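Local coordinates for protein LEOA (Escherichia coli, PDB 4AUR) that is a bacterial dynamin-like GTPase that probably binds GTP through a P-loop and carries a long helical domain, at residues E320-A325 with S519-M524; E330-M335 with E509-I514; K337-Q342 with D356-Y361; K369-I374 with K455-T460. All coordinates share one frame; numbering follows the deposited sequence.

Interaction 1 (E320-A325 with S519-M524); sequences EVKRLA and SSDEKM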
loop_
_atom_site.group_PDB
_atom_site.type_symbol
_atom_site.label_atom_id
_atom_site.label_comp_id
_atom_site.label_asym_id
_atom_site.label_seq_id
_atom_site.Cartn_x
_atom_site.Cartn_y
_atom_site.Cartn_z
ATOM N N GLU A 320 24.520 10.345 -28.138
ATOM C CA GLU A 320 25.344 11.494 -27.904
ATOM C C GLU A 320 26.807 11.246 -28.292
ATOM O O GLU A 320 27.416 12.053 -28.979
ATOM C CB GLU A 320 25.249 11.936 -26.455
ATOM C CG GLU A 320 25.674 13.374 -26.310
ATOM C CD GLU A 320 25.545 13.893 -24.905
ATOM O OE1 GLU A 320 24.740 13.304 -24.129
ATOM O OE2 GLU A 320 26.250 14.897 -24.608
ATOM N N VAL A 321 27.364 10.133 -27.861
ATOM C CA VAL A 321 28.709 9.787 -28.222
ATOM C C VAL A 321 28.863 9.694 -29.727
ATOM O O VAL A 321 29.849 10.180 -30.269
ATOM C CB VAL A 321 29.103 8.473 -27.562
ATOM C CG1 VAL A 321 30.351 7.851 -28.208
ATOM C CG2 VAL A 321 29.304 8.728 -26.071
ATOM N N LYS A 322 27.907 9.089 -30.409
ATOM C CA LYS A 322 27.978 9.044 -31.844
ATOM C C LYS A 322 28.079 10.453 -32.423
ATOM O O LYS A 322 28.838 10.687 -33.352
ATOM C CB LYS A 322 26.770 8.317 -32.412
ATOM C CG LYS A 322 26.901 6.802 -32.364
ATOM C CD LYS A 322 25.553 6.112 -32.310
ATOM C CE LYS A 322 25.698 4.667 -32.754
ATOM N NZ LYS A 322 24.652 3.754 -32.209
ATOM N N ARG A 323 27.342 11.394 -31.850
ATOM C CA ARG A 323 27.336 12.751 -32.344
ATOM C C ARG A 323 28.683 13.425 -32.131
ATOM O O ARG A 323 29.163 14.169 -32.990
ATOM C CB ARG A 323 26.223 13.580 -31.708
ATOM C CG ARG A 323 25.573 14.529 -32.711
ATOM C CD ARG A 323 24.666 15.593 -32.095
ATOM N NE ARG A 323 23.807 15.069 -31.033
ATOM C CZ ARG A 323 24.012 15.265 -29.726
ATOM N NH1 ARG A 323 25.057 15.989 -29.298
ATOM N NH2 ARG A 323 23.168 14.736 -28.833
ATOM N N LEU A 324 29.309 13.146 -30.995
ATOM C CA LEU A 324 30.658 13.646 -30.727
ATOM C C LEU A 324 31.711 13.008 -31.626
ATOM O O LEU A 324 32.640 13.669 -32.043
ATOM C CB LEU A 324 31.035 13.394 -29.281
ATOM C CG LEU A 324 30.145 14.089 -28.276
ATOM C CD1 LEU A 324 30.458 13.613 -26.877
ATOM C CD2 LEU A 324 30.276 15.597 -28.388
ATOM N N ALA A 325 31.588 11.714 -31.883
ATOM C CA ALA A 325 32.534 11.030 -32.740
ATOM C C ALA A 325 32.558 11.656 -34.119
ATOM O O ALA A 325 33.619 11.773 -34.722
ATOM C CB ALA A 325 32.200 9.565 -32.848
ATOM N N SER A 519 35.258 4.890 -37.680
ATOM C CA SER A 519 34.373 4.456 -38.757
ATOM C C SER A 519 33.470 3.294 -38.315
ATOM O O SER A 519 32.549 2.938 -39.033
ATOM C CB SER A 519 35.174 4.071 -40.015
ATOM O OG SER A 519 35.854 2.831 -39.832
ATOM N N SER A 520 33.722 2.715 -37.141
ATOM C CA SER A 520 32.941 1.578 -36.663
ATOM C C SER A 520 32.515 1.778 -35.225
ATOM O O SER A 520 33.356 2.025 -34.387
ATOM C CB SER A 520 33.785 0.304 -36.787
ATOM O OG SER A 520 33.390 -0.694 -35.857
ATOM N N ASP A 521 31.227 1.632 -34.924
ATOM C CA ASP A 521 30.736 1.906 -33.562
ATOM C C ASP A 521 31.236 0.885 -32.537
ATOM O O ASP A 521 31.486 1.218 -31.397
ATOM C CB ASP A 521 29.214 1.969 -33.533
ATOM C CG ASP A 521 28.641 3.099 -34.410
ATOM O OD1 ASP A 521 29.328 4.139 -34.577
ATOM O OD2 ASP A 521 27.499 2.943 -34.933
ATOM N N GLU A 522 31.373 -0.366 -32.941
ATOM C CA GLU A 522 32.016 -1.367 -32.107
ATOM C C GLU A 522 33.356 -0.857 -31.553
ATOM O O GLU A 522 33.625 -0.941 -30.355
ATOM C CB GLU A 522 32.279 -2.617 -32.952
ATOM C CG GLU A 522 32.817 -3.838 -32.204
ATOM C CD GLU A 522 31.788 -4.962 -32.037
ATOM O OE1 GLU A 522 30.594 -4.804 -32.410
ATOM O OE2 GLU A 522 32.188 -6.021 -31.517
ATOM N N LYS A 523 34.203 -0.354 -32.444
ATOM C CA LYS A 523 35.571 0.019 -32.078
ATOM C C LYS A 523 35.501 1.331 -31.376
ATOM O O LYS A 523 36.129 1.548 -30.353
ATOM C CB LYS A 523 36.436 0.170 -33.316
ATOM C CG LYS A 523 36.604 -1.101 -34.136
ATOM C CD LYS A 523 37.260 -0.817 -35.483
ATOM C CE LYS A 523 37.405 -2.099 -36.301
ATOM N NZ LYS A 523 38.165 -3.127 -35.533
HETATM N N MSE A 524 34.695 2.211 -31.932
HETATM C CA MSE A 524 34.598 3.549 -31.415
HETATM C C MSE A 524 34.227 3.407 -29.980
HETATM O O MSE A 524 34.967 3.787 -29.086
HETATM C CB MSE A 524 33.615 4.370 -32.241
HETATM C CG MSE A 524 33.782 5.832 -31.866
HETATM SE SE MSE A 524 32.400 6.328 -30.548
HETATM C CE MSE A 524 33.348 6.097 -28.878
#

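Interaction 2 (E330-M335 with E509-I514); sequences EELNLM and EPFEDI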
loop_
_atom_site.group_PDB
_atom_site.type_symbol
_atom_site.label_atom_id
_atom_site.label_comp_id
_atom_site.label_asym_id
_atom_site.label_seq_id
_atom_site.Cartn_x
_atom_site.Cartn_y
_atom_site.Cartn_z
ATOM N N GLU A 330 34.698 15.370 -38.195
ATOM C CA GLU A 330 34.610 16.543 -39.010
ATOM C C GLU A 330 35.843 17.399 -38.754
ATOM O O GLU A 330 36.435 17.944 -39.681
ATOM C CB GLU A 330 33.335 17.348 -38.697
ATOM C CG GLU A 330 32.063 16.792 -39.328
ATOM C CD GLU A 330 30.792 17.469 -38.845
ATOM O OE1 GLU A 330 30.756 18.710 -38.727
ATOM O OE2 GLU A 330 29.807 16.769 -38.596
ATOM N N GLU A 331 36.229 17.520 -37.490
ATOM C CA GLU A 331 37.317 18.427 -37.113
ATOM C C GLU A 331 38.650 17.913 -37.627
ATOM O O GLU A 331 39.448 18.689 -38.109
ATOM C CB GLU A 331 37.354 18.630 -35.594
ATOM C CG GLU A 331 38.659 19.156 -35.018
ATOM C CD GLU A 331 38.550 19.457 -33.528
ATOM O OE1 GLU A 331 37.490 19.964 -33.105
ATOM O OE2 GLU A 331 39.513 19.196 -32.777
ATOM N N LEU A 332 38.874 16.612 -37.511
ATOM C CA LEU A 332 40.105 15.993 -37.991
ATOM C C LEU A 332 40.220 16.007 -39.512
ATOM O O LEU A 332 41.319 16.042 -40.035
ATOM C CB LEU A 332 40.204 14.547 -37.515
ATOM C CG LEU A 332 40.368 14.273 -36.029
ATOM C CD1 LEU A 332 40.294 12.784 -35.749
ATOM C CD2 LEU A 332 41.678 14.814 -35.520
ATOM N N ASN A 333 39.092 15.958 -40.205
ATOM C CA ASN A 333 39.076 15.959 -41.649
ATOM C C ASN A 333 39.427 17.353 -42.209
ATOM O O ASN A 333 40.164 17.468 -43.179
ATOM C CB ASN A 333 37.722 15.478 -42.172
ATOM C CG ASN A 333 37.827 14.762 -43.515
ATOM O OD1 ASN A 333 38.613 13.808 -43.696
ATOM N ND2 ASN A 333 37.013 15.201 -44.464
ATOM N N LEU A 334 38.929 18.413 -41.588
ATOM C CA LEU A 334 39.379 19.752 -41.940
ATOM C C LEU A 334 40.880 19.922 -41.721
ATOM O O LEU A 334 41.591 20.461 -42.558
ATOM C CB LEU A 334 38.645 20.808 -41.125
ATOM C CG LEU A 334 37.283 21.168 -41.689
ATOM C CD1 LEU A 334 36.437 21.851 -40.621
ATOM C CD2 LEU A 334 37.429 22.052 -42.928
HETATM N N MSE A 335 41.363 19.458 -40.589
HETATM C CA MSE A 335 42.740 19.654 -40.246
HETATM C C MSE A 335 43.597 19.093 -41.312
HETATM O O MSE A 335 44.533 19.724 -41.721
HETATM C CB MSE A 335 43.004 18.973 -38.931
HETATM C CG MSE A 335 44.157 19.650 -38.217
HETATM SE SE MSE A 335 44.462 18.571 -36.622
HETATM C CE MSE A 335 42.903 19.232 -35.604
ATOM N N GLU A 509 49.281 9.663 -42.351
ATOM C CA GLU A 509 49.351 8.475 -41.516
ATOM C C GLU A 509 48.540 8.605 -40.227
ATOM O O GLU A 509 47.645 7.802 -39.987
ATOM C CB GLU A 509 50.805 8.090 -41.228
ATOM C CG GLU A 509 51.020 7.072 -40.108
ATOM C CD GLU A 509 52.454 6.523 -40.064
ATOM O OE1 GLU A 509 53.425 7.284 -40.360
ATOM O OE2 GLU A 509 52.610 5.319 -39.725
ATOM N N PRO A 510 48.832 9.612 -39.395
ATOM C CA PRO A 510 48.174 9.650 -38.101
ATOM C C PRO A 510 46.647 9.747 -38.133
ATOM O O PRO A 510 45.973 9.291 -37.192
ATOM C CB PRO A 510 48.785 10.877 -37.430
ATOM C CG PRO A 510 49.526 11.608 -38.494
ATOM C CD PRO A 510 49.939 10.568 -39.465
ATOM N N PHE A 511 46.100 10.323 -39.192
ATOM C CA PHE A 511 44.662 10.393 -39.331
ATOM C C PHE A 511 44.117 9.033 -39.757
ATOM O O PHE A 511 43.170 8.538 -39.176
ATOM C CB PHE A 511 44.258 11.454 -40.351
ATOM C CG PHE A 511 44.691 12.854 -40.001
ATOM C CD1 PHE A 511 43.927 13.647 -39.187
ATOM C CD2 PHE A 511 45.839 13.389 -40.540
ATOM C CE1 PHE A 511 44.313 14.938 -38.880
ATOM C CE2 PHE A 511 46.223 14.681 -40.254
ATOM C CZ PHE A 511 45.461 15.457 -39.414
ATOM N N GLU A 512 44.721 8.412 -40.758
ATOM C CA GLU A 512 44.212 7.141 -41.268
ATOM C C GLU A 512 43.849 6.211 -40.121
ATOM O O GLU A 512 42.781 5.613 -40.103
ATOM C CB GLU A 512 45.231 6.460 -42.198
ATOM C CG GLU A 512 45.054 6.796 -43.677
ATOM C CD GLU A 512 46.366 6.736 -44.472
ATOM O OE1 GLU A 512 47.318 6.064 -44.010
ATOM O OE2 GLU A 512 46.448 7.369 -45.563
ATOM N N ASP A 513 44.743 6.114 -39.152
ATOM C CA ASP A 513 44.593 5.168 -38.071
ATOM C C ASP A 513 43.296 5.455 -37.322
ATOM O O ASP A 513 42.406 4.603 -37.223
ATOM C CB ASP A 513 45.802 5.252 -37.140
ATOM C CG ASP A 513 47.139 5.050 -37.882
ATOM O OD1 ASP A 513 47.128 4.773 -39.112
ATOM O OD2 ASP A 513 48.204 5.170 -37.229
ATOM N N ILE A 514 43.177 6.679 -36.841
ATOM C CA ILE A 514 42.040 7.085 -36.048
ATOM C C ILE A 514 40.730 7.152 -36.822
ATOM O O ILE A 514 39.677 7.042 -36.238
ATOM C CB ILE A 514 42.297 8.441 -35.409
ATOM C CG1 ILE A 514 41.212 8.765 -34.419
ATOM C CG2 ILE A 514 42.291 9.536 -36.444
ATOM C CD1 ILE A 514 41.568 10.001 -33.644
#

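Interaction 3 (K337-Q342 with D356-Y361); sequences KQLMSQ and DDELGY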
loop_
_atom_site.group_PDB
_atom_site.type_symbol
_atom_site.label_atom_id
_atom_site.label_comp_id
_atom_site.label_asym_id
_atom_site.label_seq_id
_atom_site.Cartn_x
_atom_site.Cartn_y
_atom_site.Cartn_z
ATOM N N LYS A 337 42.609 18.289 -44.528
ATOM C CA LYS A 337 42.393 18.962 -45.807
ATOM C C LYS A 337 43.213 20.264 -45.843
ATOM O O LYS A 337 43.800 20.621 -46.883
ATOM C CB LYS A 337 40.900 19.244 -46.047
ATOM C CG LYS A 337 40.618 20.327 -47.092
ATOM C CD LYS A 337 39.153 20.797 -47.128
ATOM C CE LYS A 337 39.008 22.167 -47.811
ATOM N NZ LYS A 337 37.585 22.581 -48.034
ATOM N N GLN A 338 43.239 20.949 -44.695
ATOM C CA GLN A 338 43.896 22.229 -44.563
ATOM C C GLN A 338 45.392 22.076 -44.796
ATOM O O GLN A 338 45.943 22.730 -45.678
ATOM C CB GLN A 338 43.599 22.842 -43.193
ATOM C CG GLN A 338 44.509 23.998 -42.773
ATOM C CD GLN A 338 44.500 25.175 -43.746
ATOM O OE1 GLN A 338 45.561 25.646 -44.176
ATOM N NE2 GLN A 338 43.301 25.656 -44.098
ATOM N N LEU A 339 46.036 21.215 -44.014
ATOM C CA LEU A 339 47.452 20.874 -44.204
ATOM C C LEU A 339 47.782 20.431 -45.637
ATOM O O LEU A 339 48.830 20.794 -46.191
ATOM C CB LEU A 339 47.887 19.779 -43.228
ATOM C CG LEU A 339 48.105 20.145 -41.759
ATOM C CD1 LEU A 339 48.308 18.897 -40.941
ATOM C CD2 LEU A 339 49.293 21.057 -41.565
HETATM N N MSE A 340 46.895 19.666 -46.258
HETATM C CA MSE A 340 47.190 19.211 -47.614
HETATM C C MSE A 340 47.136 20.378 -48.604
HETATM O O MSE A 340 47.949 20.461 -49.501
HETATM C CB MSE A 340 46.317 18.006 -48.035
HETATM C CG MSE A 340 46.615 16.665 -47.350
HETATM SE SE MSE A 340 48.484 16.094 -47.565
HETATM C CE MSE A 340 48.309 15.176 -49.306
ATOM N N SER A 341 46.203 21.300 -48.458
ATOM C CA SER A 341 46.118 22.412 -49.404
ATOM C C SER A 341 47.238 23.444 -49.191
ATOM O O SER A 341 47.526 24.264 -50.064
ATOM C CB SER A 341 44.767 23.100 -49.287
ATOM O OG SER A 341 44.736 23.821 -48.074
ATOM N N GLN A 342 47.852 23.411 -48.021
ATOM C CA GLN A 342 49.001 24.228 -47.765
ATOM C C GLN A 342 50.204 23.633 -48.434
ATOM O O GLN A 342 51.122 24.351 -48.824
ATOM C CB GLN A 342 49.284 24.306 -46.277
ATOM C CG GLN A 342 48.466 25.335 -45.550
ATOM C CD GLN A 342 48.981 25.521 -44.150
ATOM O OE1 GLN A 342 50.173 25.752 -43.936
ATOM N NE2 GLN A 342 48.090 25.408 -43.181
ATOM N N ASP A 356 58.453 23.222 -39.921
ATOM C CA ASP A 356 58.650 23.815 -38.590
ATOM C C ASP A 356 57.337 24.235 -37.937
ATOM O O ASP A 356 57.139 24.105 -36.712
ATOM C CB ASP A 356 59.511 25.076 -38.676
ATOM C CG ASP A 356 60.966 24.841 -38.353
ATOM O OD1 ASP A 356 61.326 23.893 -37.634
ATOM O OD2 ASP A 356 61.765 25.675 -38.826
ATOM N N ASP A 357 56.466 24.789 -38.764
ATOM C CA ASP A 357 55.361 25.571 -38.264
ATOM C C ASP A 357 54.095 24.768 -38.249
ATOM O O ASP A 357 53.210 25.070 -37.467
ATOM C CB ASP A 357 55.214 26.854 -39.098
ATOM C CG ASP A 357 56.374 27.856 -38.851
ATOM O OD1 ASP A 357 56.954 27.842 -37.744
ATOM O OD2 ASP A 357 56.708 28.644 -39.759
ATOM N N GLU A 358 54.031 23.713 -39.059
ATOM C CA GLU A 358 52.846 22.901 -39.144
ATOM C C GLU A 358 52.958 21.460 -38.671
ATOM O O GLU A 358 51.977 20.924 -38.157
ATOM C CB GLU A 358 52.363 22.943 -40.555
ATOM C CG GLU A 358 51.907 24.338 -40.966
ATOM C CD GLU A 358 50.576 24.705 -40.347
ATOM O OE1 GLU A 358 50.188 24.049 -39.375
ATOM O OE2 GLU A 358 49.902 25.626 -40.837
ATOM N N LEU A 359 54.147 20.869 -38.793
ATOM C CA LEU A 359 54.411 19.465 -38.492
ATOM C C LEU A 359 55.319 19.238 -37.308
ATOM O O LEU A 359 55.094 18.338 -36.507
ATOM C CB LEU A 359 55.116 18.850 -39.693
ATOM C CG LEU A 359 54.259 18.590 -40.937
ATOM C CD1 LEU A 359 55.076 18.469 -42.215
ATOM C CD2 LEU A 359 53.495 17.304 -40.731
ATOM N N GLY A 360 56.395 20.004 -37.237
ATOM C CA GLY A 360 57.363 19.897 -36.149
ATOM C C GLY A 360 58.595 19.245 -36.704
ATOM O O GLY A 360 58.469 18.286 -37.411
ATOM N N TYR A 361 59.791 19.757 -36.404
ATOM C CA TYR A 361 61.011 19.200 -36.998
ATOM C C TYR A 361 62.150 19.192 -35.993
ATOM O O TYR A 361 62.603 20.237 -35.583
ATOM C CB TYR A 361 61.366 19.986 -38.269
ATOM C CG TYR A 361 62.644 19.567 -38.967
ATOM C CD1 TYR A 361 63.011 18.222 -39.094
ATOM C CD2 TYR A 361 63.463 20.514 -39.534
ATOM C CE1 TYR A 361 64.178 17.849 -39.733
ATOM C CE2 TYR A 361 64.625 20.159 -40.173
ATOM C CZ TYR A 361 64.982 18.831 -40.271
ATOM O OH TYR A 361 66.167 18.519 -40.918
#

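Interaction 4 (K369-I374 with K455-T460); sequences KLHLRI and KPWEAT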
loop_
_atom_site.group_PDB
_atom_site.type_symbol
_atom_site.label_atom_id
_atom_site.label_comp_id
_atom_site.label_asym_id
_atom_site.label_seq_id
_atom_site.Cartn_x
_atom_site.Cartn_y
_atom_site.Cartn_z
ATOM N N LYS A 369 54.575 18.252 -33.788
ATOM C CA LYS A 369 53.646 19.364 -33.621
ATOM C C LYS A 369 52.253 18.979 -34.093
ATOM O O LYS A 369 51.256 19.442 -33.554
ATOM C CB LYS A 369 54.112 20.597 -34.389
ATOM C CG LYS A 369 53.425 21.884 -33.960
ATOM C CD LYS A 369 54.044 23.103 -34.622
ATOM C CE LYS A 369 53.585 24.401 -33.965
ATOM N NZ LYS A 369 54.385 25.568 -34.462
ATOM N N LEU A 370 52.197 18.157 -35.123
ATOM C CA LEU A 370 50.960 17.650 -35.637
ATOM C C LEU A 370 50.382 16.685 -34.636
ATOM O O LEU A 370 49.204 16.727 -34.322
ATOM C CB LEU A 370 51.221 16.899 -36.917
ATOM C CG LEU A 370 49.969 16.394 -37.590
ATOM C CD1 LEU A 370 49.052 17.570 -37.871
ATOM C CD2 LEU A 370 50.341 15.696 -38.869
ATOM N N HIS A 371 51.222 15.801 -34.141
ATOM C CA HIS A 371 50.804 14.809 -33.189
ATOM C C HIS A 371 50.087 15.450 -31.984
ATOM O O HIS A 371 48.965 15.103 -31.634
ATOM C CB HIS A 371 52.022 14.007 -32.762
ATOM C CG HIS A 371 51.839 13.267 -31.490
ATOM N ND1 HIS A 371 51.109 12.100 -31.411
ATOM C CD2 HIS A 371 52.302 13.511 -30.246
ATOM C CE1 HIS A 371 51.133 11.656 -30.167
ATOM N NE2 HIS A 371 51.844 12.498 -29.436
ATOM N N LEU A 372 50.724 16.428 -31.380
ATOM C CA LEU A 372 50.124 17.107 -30.260
ATOM C C LEU A 372 48.816 17.722 -30.617
ATOM O O LEU A 372 47.983 17.846 -29.746
ATOM C CB LEU A 372 50.996 18.247 -29.767
ATOM C CG LEU A 372 52.319 17.863 -29.174
ATOM C CD1 LEU A 372 52.898 19.115 -28.557
ATOM C CD2 LEU A 372 52.148 16.748 -28.161
ATOM N N ARG A 373 48.631 18.179 -31.849
ATOM C CA ARG A 373 47.358 18.821 -32.135
ATOM C C ARG A 373 46.257 17.816 -32.448
ATOM O O ARG A 373 45.148 17.972 -31.999
ATOM C CB ARG A 373 47.450 19.993 -33.118
ATOM C CG ARG A 373 47.920 19.702 -34.502
ATOM C CD ARG A 373 48.138 21.017 -35.249
ATOM N NE ARG A 373 46.888 21.754 -35.388
ATOM C CZ ARG A 373 46.342 22.152 -36.533
ATOM N NH1 ARG A 373 46.918 21.923 -37.711
ATOM N NH2 ARG A 373 45.191 22.816 -36.489
ATOM N N ILE A 374 46.572 16.751 -33.149
ATOM C CA ILE A 374 45.663 15.633 -33.222
ATOM C C ILE A 374 45.328 15.107 -31.819
ATOM O O ILE A 374 44.172 14.830 -31.496
ATOM C CB ILE A 374 46.271 14.501 -34.048
ATOM C CG1 ILE A 374 46.382 14.935 -35.506
ATOM C CG2 ILE A 374 45.468 13.203 -33.887
ATOM C CD1 ILE A 374 46.971 13.869 -36.418
ATOM N N LYS A 455 50.243 6.060 -24.360
ATOM C CA LYS A 455 50.487 5.554 -25.714
ATOM C C LYS A 455 51.739 6.220 -26.329
ATOM O O LYS A 455 51.679 7.371 -26.766
ATOM C CB LYS A 455 49.248 5.786 -26.591
ATOM C CG LYS A 455 49.318 5.119 -27.962
ATOM C CD LYS A 455 47.961 5.094 -28.648
ATOM C CE LYS A 455 48.075 4.636 -30.096
ATOM N NZ LYS A 455 46.754 4.620 -30.787
ATOM N N PRO A 456 52.875 5.497 -26.377
ATOM C CA PRO A 456 54.094 6.190 -26.778
ATOM C C PRO A 456 54.102 6.524 -28.260
ATOM O O PRO A 456 53.453 5.845 -29.080
ATOM C CB PRO A 456 55.207 5.188 -26.445
ATOM C CG PRO A 456 54.554 3.851 -26.580
ATOM C CD PRO A 456 53.074 4.035 -26.315
ATOM N N TRP A 457 54.844 7.576 -28.582
ATOM C CA TRP A 457 54.912 8.082 -29.929
ATOM C C TRP A 457 56.368 8.254 -30.351
ATOM O O TRP A 457 57.183 8.841 -29.630
ATOM C CB TRP A 457 54.157 9.398 -29.986
ATOM C CG TRP A 457 54.054 9.950 -31.334
ATOM C CD1 TRP A 457 53.123 9.647 -32.284
ATOM C CD2 TRP A 457 54.925 10.927 -31.911
ATOM N NE1 TRP A 457 53.362 10.383 -33.424
ATOM C CE2 TRP A 457 54.467 11.170 -33.224
ATOM C CE3 TRP A 457 56.056 11.611 -31.444
ATOM C CZ2 TRP A 457 55.097 12.072 -34.080
ATOM C CZ3 TRP A 457 56.688 12.500 -32.295
ATOM C CH2 TRP A 457 56.200 12.726 -33.606
ATOM N N GLU A 458 56.689 7.711 -31.519
ATOM C CA GLU A 458 57.986 7.922 -32.132
ATOM C C GLU A 458 57.737 8.864 -33.296
ATOM O O GLU A 458 56.742 8.723 -33.976
ATOM C CB GLU A 458 58.583 6.595 -32.624
ATOM C CG GLU A 458 58.678 5.484 -31.562
ATOM C CD GLU A 458 59.983 5.475 -30.755
ATOM O OE1 GLU A 458 60.970 6.154 -31.145
ATOM O OE2 GLU A 458 60.027 4.763 -29.723
ATOM N N ALA A 459 58.627 9.833 -33.496
ATOM C CA ALA A 459 58.638 10.641 -34.714
ATOM C C ALA A 459 59.169 9.891 -35.939
ATOM O O ALA A 459 59.853 8.884 -35.824
ATOM C CB ALA A 459 59.480 11.880 -34.498
ATOM N N THR A 460 58.887 10.433 -37.113
ATOM C CA THR A 460 59.327 9.856 -38.374
ATOM C C THR A 460 60.603 10.521 -38.879
ATOM O O THR A 460 60.609 11.721 -39.133
ATOM C CB THR A 460 58.226 10.025 -39.428
ATOM O OG1 THR A 460 57.034 9.393 -38.947
ATOM C CG2 THR A 460 58.645 9.429 -40.774
#

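Interaction 1 (E320-A325 with S519-M524)
M524, a selenomethionine, reaches across from helix 521-528 and lays its SE atom against V321 and A325 of helix 275-343. Its CG stands anti to the backbone N (chi1 -167°), and bends further along bring the heavy atom within 3.5 Å of V321 CG1. The methyl CE meets the same branch of the valine, and the two side chains pass at a slant. SE also lies 4.0 Å from A325 CB, one helical turn on, so a single flexible chain spans both small apolar residues.

Closer to solvent, K322 and D521 bury the next largest areas. The lysine chain runs extended beyond CG and crosses the aspartate at roughly a right angle. Its CE, rather than its amine, makes the approach, 3.3 Å from D521 OD2, while K322 NZ stays 4.0 Å from that oxygen, too far for a salt bridge. Within the dynamin-like helical domain, the contact joins long helix 275-343 to the start of helix 521-528, directly after S520 at the N-cap. Helix 368-408 lies alongside: L324 packs on its F381 and Q384, and A325 also touches F381.

With no hydrogen bond between the two segments, the join depends on apolar contact at M524, flanked by an electrostatic attraction that is probably modest.

Interaction 2 (E330-M335 with E509-I514)
L332 meets F511 and I514, the first contact met on going along residues 330-335. Its CB is 4.2 Å from F511 CD1, while its carbonyl lies obliquely to the ring, with L332 O 3.4 Å from F511 CE1. That oxygen also receives a weak hydrogen bond from Y515 OH, one residue beyond the partner segment. The isobutyl group takes a separate course: with CG anti to the carbonyl carbon (chi1 -67°), it heads toward I514, and the two side chains meet tip to tip, L332 CD1 3.7 Å from I514 CD1.

Here helices 275-343 and 489-518 run antiparallel within the elongated helical domain of the dynamin family, the short segments 10.9 Å apart at their axes and 158° between their directions. The second helix is kinked around P510 and F511, where the backbone lacks the usual bonds to the preceding turn; proline has no N-H to give.

One turn on from L332, the selenomethionine M335 places CB 4.2 Å from F511 CE1. Beyond CB the chain leads off from the partner helix, yet SE remains beside the ring edge, 5.4 Å from the centroid of F511, a Met-aromatic contact. The same side chain packs on R373 and S377 of helix 368-408, the helix that also receives P510 on I374 and I514 on V378.

Interaction 3 (K337-Q342 with D356-Y361)
Q342 and E358 join the two segments through one hydrogen bond, Q342 NE2 to E358 OE2 at 3.0 Å with an N-H...O angle of 149°. The carboxylate oxygen lies almost in the plane of the amide, but the donor comes to it from well above the carboxylate plane, and the two flat groups are turned 59° against each other. The side chains cross at about a right angle. Beside this bond, L339 CD2 lies 3.7 Å from E358 CB and nearly as close to the other carboxylate oxygen, OE1, so the leucine packs along the base and flank of the glutamate.

Torsions set the meeting point. The glutamate folds at its second torsion (chi2 -74°) while the glutamine runs extended beyond CG, which carries its amide across to the carboxylate.

A second shell adds to this. Q342 NE2 also donates to Q338 OE1, at 2.7 Å, in the plane of the acceptor carbonyl and on a lone pair. The two bonds would help orient the amide, although its oxygen, Q342 OE1, also comes close to E358 OE2 without bonding to it. The backbone oxygen of Q338 is used twice as well, by Q342 N and by S341 OG.

The contact joins helix 275-343 of the dynamin-like helical domain to the short helix 351-359 that follows, and by G360 the chain has positive phi. L359, buried, packs on F354, on L370 of helix 368-408 and on I507 of helix 489-518; L339 packs on L370 too, and M340 on A504, I507 and K508 of helix 489-518.

Interaction 4 (K369-I374 with K455-T460)
H371 and W457 stack face to face: the imidazole lies over the five-membered ring of the indole, with centroids 3.7 Å apart and planes inclined by 20°. On the histidine side, W457 CG sits above one face, displaced toward the rim. The indole is sandwiched. One face carries H371, and the opposite face carries A459 N from two residues further along its own loop, 3.5 Å above the plane of the W457 ring and likewise displaced toward the rim.

The two side chains slide past each other in opposite directions, so each CB comes over the other's ring. H371 CB stands 4.1 Å from the centroid of the W457 five-membered ring, and W457 CB is just as far from the centroid of the H371 ring; both are CH-pi contacts over a face. Both residues hold CG anti to the backbone N (H371 chi1 161°, W457 chi1 -175°), a setting that turns each ring toward the other residue.

This aromatic pair fastens a stretch without regular structure, between helices 430-447 and 464-467, to helix 368-408 in the helical domain. It is a surface contact, and no hydrogen bond crosses it: H371 ND1 and W457 NE1 approach to 3.5 Å, but at a poor angle. The nearest atoms of the pair are H371 ND1 and W457 CD1, 3.3 Å apart.

Further along the loop, T460 bonds through its backbone to V366 and packs on I506 of helix 489-518. From the helix, L370 and I374 turn elsewhere, L370 to L339 and I374 to P510 and F511.

In the fold
Interactions 1, 2 and 3 follow one another along helix 275-343. The centres of interactions 1 and 2 are 15 Å apart, and those of interactions 2 and 3 are 13 Å apart; interactions 2, 3 and 4 are all nested within the chain loop that interaction 1 closes. Helix 368-408 ties the outer three together. Interaction 4 touches interaction 2 where F511 CZ lies 3.7 Å from I374 CD1, and it touches interaction 3 through L359 O, 2.8 Å from K369 N in a probable hydrogen bond. The four contact centres lie about 45 to 70 Å from the centre of the chain, within the elongated helical domain, and none includes the residues of the probable nucleotide-binding P-loop, G60 to T67.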